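Local coordinates for protein YecR (Salmonella typhimurium, PDB 7BGL) that is of unknown function but belongs to the YecR-like lipoproteins and packs against other proteins in a large multi-protein assembly, at residues S31-L42 against C87-C98. Numbering follows the deposited sequence.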
loop_
_atom_site.group_PDB
_atom_site.type_symbol
_atom_site.label_atom_id
_atom_site.label_comp_id
_atom_site.label_asym_id
_atom_site.label_seq_id
_atom_site.Cartn_x
_atom_site.Cartn_y
_atom_site.Cartn_z
ATOM N N SER C 31 -45.370 -72.262 -50.386
ATOM C CA SER C 31 -44.053 -72.858 -50.575
ATOM C C SER C 31 -44.154 -74.343 -50.908
ATOM O O SER C 31 -43.120 -74.973 -51.162
ATOM C CB SER C 31 -43.133 -72.676 -49.356
ATOM O OG SER C 31 -43.592 -73.438 -48.253
ATOM N N GLY C 32 -45.353 -74.925 -50.919
ATOM C CA GLY C 32 -45.523 -76.315 -51.296
ATOM C C GLY C 32 -44.707 -77.276 -50.456
ATOM O O GLY C 32 -43.892 -78.035 -50.989
ATOM N N ILE C 33 -44.916 -77.256 -49.141
ATOM C CA ILE C 33 -44.106 -78.025 -48.205
ATOM C C ILE C 33 -44.973 -79.093 -47.553
ATOM O O ILE C 33 -46.045 -78.792 -47.018
ATOM C CB ILE C 33 -43.461 -77.124 -47.136
ATOM C CG1 ILE C 33 -42.527 -76.107 -47.794
ATOM C CG2 ILE C 33 -42.704 -77.961 -46.119
ATOM C CD1 ILE C 33 -41.384 -76.735 -48.558
ATOM N N VAL C 34 -44.500 -80.337 -47.587
ATOM C CA VAL C 34 -45.163 -81.458 -46.936
ATOM C C VAL C 34 -44.236 -82.003 -45.860
ATOM O O VAL C 34 -43.046 -82.223 -46.107
ATOM C CB VAL C 34 -45.541 -82.564 -47.942
ATOM C CG1 VAL C 34 -46.084 -83.782 -47.212
ATOM C CG2 VAL C 34 -46.554 -82.042 -48.948
ATOM N N ARG C 35 -44.777 -82.210 -44.664
ATOM C CA ARG C 35 -43.999 -82.698 -43.533
ATOM C C ARG C 35 -44.664 -83.941 -42.966
ATOM O O ARG C 35 -45.857 -83.918 -42.645
ATOM C CB ARG C 35 -43.868 -81.627 -42.445
ATOM C CG ARG C 35 -43.143 -80.371 -42.891
ATOM C CD ARG C 35 -42.017 -80.021 -41.932
ATOM N NE ARG C 35 -41.126 -79.005 -42.479
ATOM C CZ ARG C 35 -41.337 -77.698 -42.389
ATOM N NH1 ARG C 35 -42.404 -77.210 -41.780
ATOM N NH2 ARG C 35 -40.453 -76.861 -42.924
ATOM N N LEU C 36 -43.889 -85.014 -42.838
ATOM C CA LEU C 36 -44.339 -86.255 -42.230
ATOM C C LEU C 36 -43.547 -86.496 -40.954
ATOM O O LEU C 36 -42.400 -86.064 -40.831
ATOM C CB LEU C 36 -44.167 -87.442 -43.185
ATOM C CG LEU C 36 -44.448 -87.172 -44.664
ATOM C CD1 LEU C 36 -44.147 -88.405 -45.501
ATOM C CD2 LEU C 36 -45.885 -86.722 -44.865
ATOM N N THR C 37 -44.165 -87.184 -39.998
ATOM C CA THR C 37 -43.536 -87.431 -38.709
ATOM C C THR C 37 -43.676 -88.896 -38.324
ATOM O O THR C 37 -44.677 -89.547 -38.638
ATOM C CB THR C 37 -44.145 -86.553 -37.606
ATOM O OG1 THR C 37 -45.552 -86.808 -37.512
ATOM C CG2 THR C 37 -43.919 -85.082 -37.912
ATOM N N TYR C 38 -42.656 -89.409 -37.638
ATOM C CA TYR C 38 -42.712 -90.742 -37.057
ATOM C C TYR C 38 -42.033 -90.721 -35.695
ATOM O O TYR C 38 -41.305 -89.786 -35.352
ATOM C CB TYR C 38 -42.083 -91.804 -37.975
ATOM C CG TYR C 38 -40.684 -91.500 -38.459
ATOM C CD1 TYR C 38 -40.471 -90.661 -39.544
ATOM C CD2 TYR C 38 -39.577 -92.076 -37.851
ATOM C CE1 TYR C 38 -39.195 -90.389 -39.998
ATOM C CE2 TYR C 38 -38.298 -91.812 -38.298
ATOM C CZ TYR C 38 -38.112 -90.969 -39.372
ATOM O OH TYR C 38 -36.839 -90.700 -39.819
ATOM N N ASN C 39 -42.299 -91.760 -34.907
ATOM C CA ASN C 39 -41.890 -91.813 -33.513
ATOM C C ASN C 39 -40.805 -92.862 -33.300
ATOM O O ASN C 39 -40.732 -93.864 -34.018
ATOM C CB ASN C 39 -43.084 -92.122 -32.604
ATOM C CG ASN C 39 -44.212 -91.125 -32.768
ATOM O OD1 ASN C 39 -44.016 -90.028 -33.289
ATOM N ND2 ASN C 39 -45.404 -91.504 -32.323
ATOM N N GLN C 40 -39.962 -92.613 -32.301
ATOM C CA GLN C 40 -38.923 -93.543 -31.886
ATOM C C GLN C 40 -38.914 -93.657 -30.368
ATOM O O GLN C 40 -38.736 -92.650 -29.671
ATOM C CB GLN C 40 -37.551 -93.086 -32.385
ATOM C CG GLN C 40 -37.103 -93.723 -33.686
ATOM C CD GLN C 40 -35.593 -93.795 -33.801
ATOM O OE1 GLN C 40 -34.876 -93.649 -32.811
ATOM N NE2 GLN C 40 -35.100 -94.013 -35.015
ATOM N N PRO C 41 -39.112 -94.855 -29.817
ATOM C CA PRO C 41 -38.981 -95.024 -28.363
ATOM C C PRO C 41 -37.564 -94.733 -27.896
ATOM O O PRO C 41 -36.683 -94.458 -28.715
ATOM C CB PRO C 41 -39.363 -96.493 -28.134
ATOM C CG PRO C 41 -40.106 -96.909 -29.357
ATOM C CD PRO C 41 -39.610 -96.066 -30.488
ATOM N N LEU C 42 -37.332 -94.791 -26.586
ATOM C CA LEU C 42 -36.028 -94.441 -26.036
ATOM C C LEU C 42 -34.923 -95.291 -26.652
ATOM O O LEU C 42 -34.054 -94.770 -27.360
ATOM C CB LEU C 42 -36.034 -94.599 -24.514
ATOM C CG LEU C 42 -35.164 -93.629 -23.711
ATOM C CD1 LEU C 42 -35.261 -93.928 -22.224
ATOM C CD2 LEU C 42 -33.717 -93.680 -24.176
ATOM N N CYS C 87 -35.023 -89.122 -22.588
ATOM C CA CYS C 87 -35.871 -88.805 -23.742
ATOM C C CYS C 87 -36.713 -90.046 -24.033
ATOM O O CYS C 87 -36.275 -90.957 -24.741
ATOM C CB CYS C 87 -35.038 -88.387 -24.946
ATOM S SG CYS C 87 -36.003 -87.974 -26.416
ATOM N N LEU C 88 -37.927 -90.074 -23.479
ATOM C CA LEU C 88 -38.785 -91.243 -23.641
ATOM C C LEU C 88 -39.143 -91.472 -25.104
ATOM O O LEU C 88 -39.118 -92.611 -25.586
ATOM C CB LEU C 88 -40.049 -91.085 -22.797
ATOM C CG LEU C 88 -39.835 -90.929 -21.290
ATOM C CD1 LEU C 88 -41.167 -90.910 -20.557
ATOM C CD2 LEU C 88 -38.941 -92.039 -20.758
ATOM N N ASN C 89 -39.482 -90.407 -25.826
ATOM C CA ASN C 89 -39.867 -90.502 -27.225
ATOM C C ASN C 89 -39.150 -89.432 -28.034
ATOM O O ASN C 89 -38.884 -88.333 -27.542
ATOM C CB ASN C 89 -41.385 -90.356 -27.402
ATOM C CG ASN C 89 -41.822 -90.519 -28.844
ATOM O OD1 ASN C 89 -41.544 -91.537 -29.477
ATOM N ND2 ASN C 89 -42.507 -89.513 -29.371
ATOM N N THR C 90 -38.839 -89.767 -29.284
ATOM C CA THR C 90 -38.194 -88.844 -30.207
ATOM C C THR C 90 -39.013 -88.764 -31.485
ATOM O O THR C 90 -39.390 -89.794 -32.050
ATOM C CB THR C 90 -36.760 -89.282 -30.526
ATOM O OG1 THR C 90 -35.992 -89.324 -29.319
ATOM C CG2 THR C 90 -36.113 -88.310 -31.500
ATOM N N ARG C 91 -39.287 -87.543 -31.937
ATOM C CA ARG C 91 -40.028 -87.327 -33.172
ATOM C C ARG C 91 -39.056 -87.047 -34.310
ATOM O O ARG C 91 -38.208 -86.155 -34.205
ATOM C CB ARG C 91 -41.010 -86.165 -33.019
ATOM C CG ARG C 91 -42.171 -86.450 -32.083
ATOM C CD ARG C 91 -43.249 -87.263 -32.779
ATOM N NE ARG C 91 -44.379 -87.534 -31.899
ATOM C CZ ARG C 91 -45.336 -86.660 -31.620
ATOM N NH1 ARG C 91 -45.333 -85.443 -32.137
ATOM N NH2 ARG C 91 -46.322 -87.018 -30.802
ATOM N N PHE C 92 -39.181 -87.809 -35.394
ATOM C CA PHE C 92 -38.356 -87.634 -36.579
ATOM C C PHE C 92 -39.231 -87.139 -37.719
ATOM O O PHE C 92 -40.291 -87.716 -37.991
ATOM C CB PHE C 92 -37.657 -88.940 -36.963
ATOM C CG PHE C 92 -36.544 -89.327 -36.033
ATOM C CD1 PHE C 92 -36.794 -90.115 -34.924
ATOM C CD2 PHE C 92 -35.249 -88.899 -36.266
ATOM C CE1 PHE C 92 -35.772 -90.472 -34.066
ATOM C CE2 PHE C 92 -34.223 -89.251 -35.412
ATOM C CZ PHE C 92 -34.485 -90.039 -34.310
ATOM N N THR C 93 -38.785 -86.075 -38.380
ATOM C CA THR C 93 -39.555 -85.406 -39.416
ATOM C C THR C 93 -38.888 -85.567 -40.775
ATOM O O THR C 93 -37.660 -85.549 -40.895
ATOM C CB THR C 93 -39.722 -83.916 -39.103
ATOM O OG1 THR C 93 -38.462 -83.250 -39.252
ATOM C CG2 THR C 93 -40.226 -83.722 -37.681
ATOM N N LEU C 94 -39.722 -85.730 -41.799
ATOM C CA LEU C 94 -39.284 -85.815 -43.187
ATOM C C LEU C 94 -39.980 -84.711 -43.968
ATOM O O LEU C 94 -41.209 -84.588 -43.909
ATOM C CB LEU C 94 -39.603 -87.188 -43.786
ATOM C CG LEU C 94 -38.868 -88.382 -43.178
ATOM C CD1 LEU C 94 -39.362 -89.684 -43.789
ATOM C CD2 LEU C 94 -37.365 -88.237 -43.357
ATOM N N SER C 95 -39.202 -83.916 -44.693
ATOM C CA SER C 95 -39.719 -82.779 -45.438
ATOM C C SER C 95 -39.651 -83.051 -46.935
ATOM O O SER C 95 -38.709 -83.683 -47.420
ATOM C CB SER C 95 -38.939 -81.506 -45.104
ATOM O OG SER C 95 -37.551 -81.686 -45.326
ATOM N N TRP C 96 -40.663 -82.579 -47.658
ATOM C CA TRP C 96 -40.746 -82.731 -49.101
ATOM C C TRP C 96 -41.210 -81.417 -49.709
ATOM O O TRP C 96 -42.082 -80.742 -49.154
ATOM C CB TRP C 96 -41.708 -83.860 -49.497
ATOM C CG TRP C 96 -41.465 -85.150 -48.771
ATOM C CD1 TRP C 96 -41.749 -85.423 -47.464
ATOM C CD2 TRP C 96 -40.886 -86.343 -49.312
ATOM N NE1 TRP C 96 -41.383 -86.712 -47.159
ATOM C CE2 TRP C 96 -40.851 -87.298 -48.277
ATOM C CE3 TRP C 96 -40.394 -86.696 -50.573
ATOM C CZ2 TRP C 96 -40.343 -88.581 -48.462
ATOM C CZ3 TRP C 96 -39.892 -87.971 -50.755
ATOM C CH2 TRP C 96 -39.869 -88.897 -49.705
ATOM N N GLN C 97 -40.625 -81.061 -50.847
ATOM C CA GLN C 97 -40.966 -79.838 -51.567
ATOM C C GLN C 97 -41.674 -80.231 -52.857
ATOM O O GLN C 97 -41.034 -80.695 -53.806
ATOM C CB GLN C 97 -39.717 -79.007 -51.851
ATOM C CG GLN C 97 -40.001 -77.627 -52.419
ATOM C CD GLN C 97 -39.654 -77.523 -53.891
ATOM O OE1 GLN C 97 -38.797 -78.251 -54.391
ATOM N NE2 GLN C 97 -40.319 -76.612 -54.592
ATOM N N CYS C 98 -42.991 -80.047 -52.890
ATOM C CA CYS C 98 -43.757 -80.398 -54.076
ATOM C C CYS C 98 -43.343 -79.523 -55.252
ATOM O O CYS C 98 -43.127 -78.317 -55.106
ATOM C CB CYS C 98 -45.254 -80.250 -53.810
ATOM S SG CYS C 98 -45.874 -81.146 -52.366
#
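Leu36 with Leu94 and Tyr38 with Phe92 are hydrogen-bonded pairs in the antiparallel pairing of the two central strands of the four-stranded YecR sheet, where strand 33-41 runs against residues 89-97 along nearly its whole length; Val34 with Trp96 and Gln40 with Thr90 are the others. Strands 23-28 and 76-82 flank the two. In sequence 44 residues separate the segments, and their pairing joins the hairpin 23-28/33-41 to the hairpin 76-82/87-97. It illustrates how antiparallel strands sort their side chains. Ile33, Arg35, Thr37, Thr93, Ser95 and Gln97 share one face, on which Ile33, Thr93 and Gln97 pack against a chain of another protein; Arg35 NH2 hydrogen-bonds to the backbone of another protein chain. The opposite face carries Val34, Leu36 and Trp96, and the last two touch helix 52-63. CD1 of Leu36 approaches the indole obliquely, 3.6 Å from Trp96 NE1, while Val34 O lies at the indole edge, in its plane. Further along, with CG between the backbone N and the carbonyl carbon (chi1 52°), the Tyr38 ring leans across strand 87-97. Phe92 CB lies over one face of that ring, and Leu94 CG meets its edge 3.8 Å from Tyr38 CE1. The two aromatic planes are nearly parallel, 14° apart, but slid so far that they barely overlap. At the other end of the pairing, beyond Val34 and Trp96, Cys98, disulfide-bonded to Cys61, donates its N-H to Gly32 O, and its SG rests 3.6 Å from Val34 CG2.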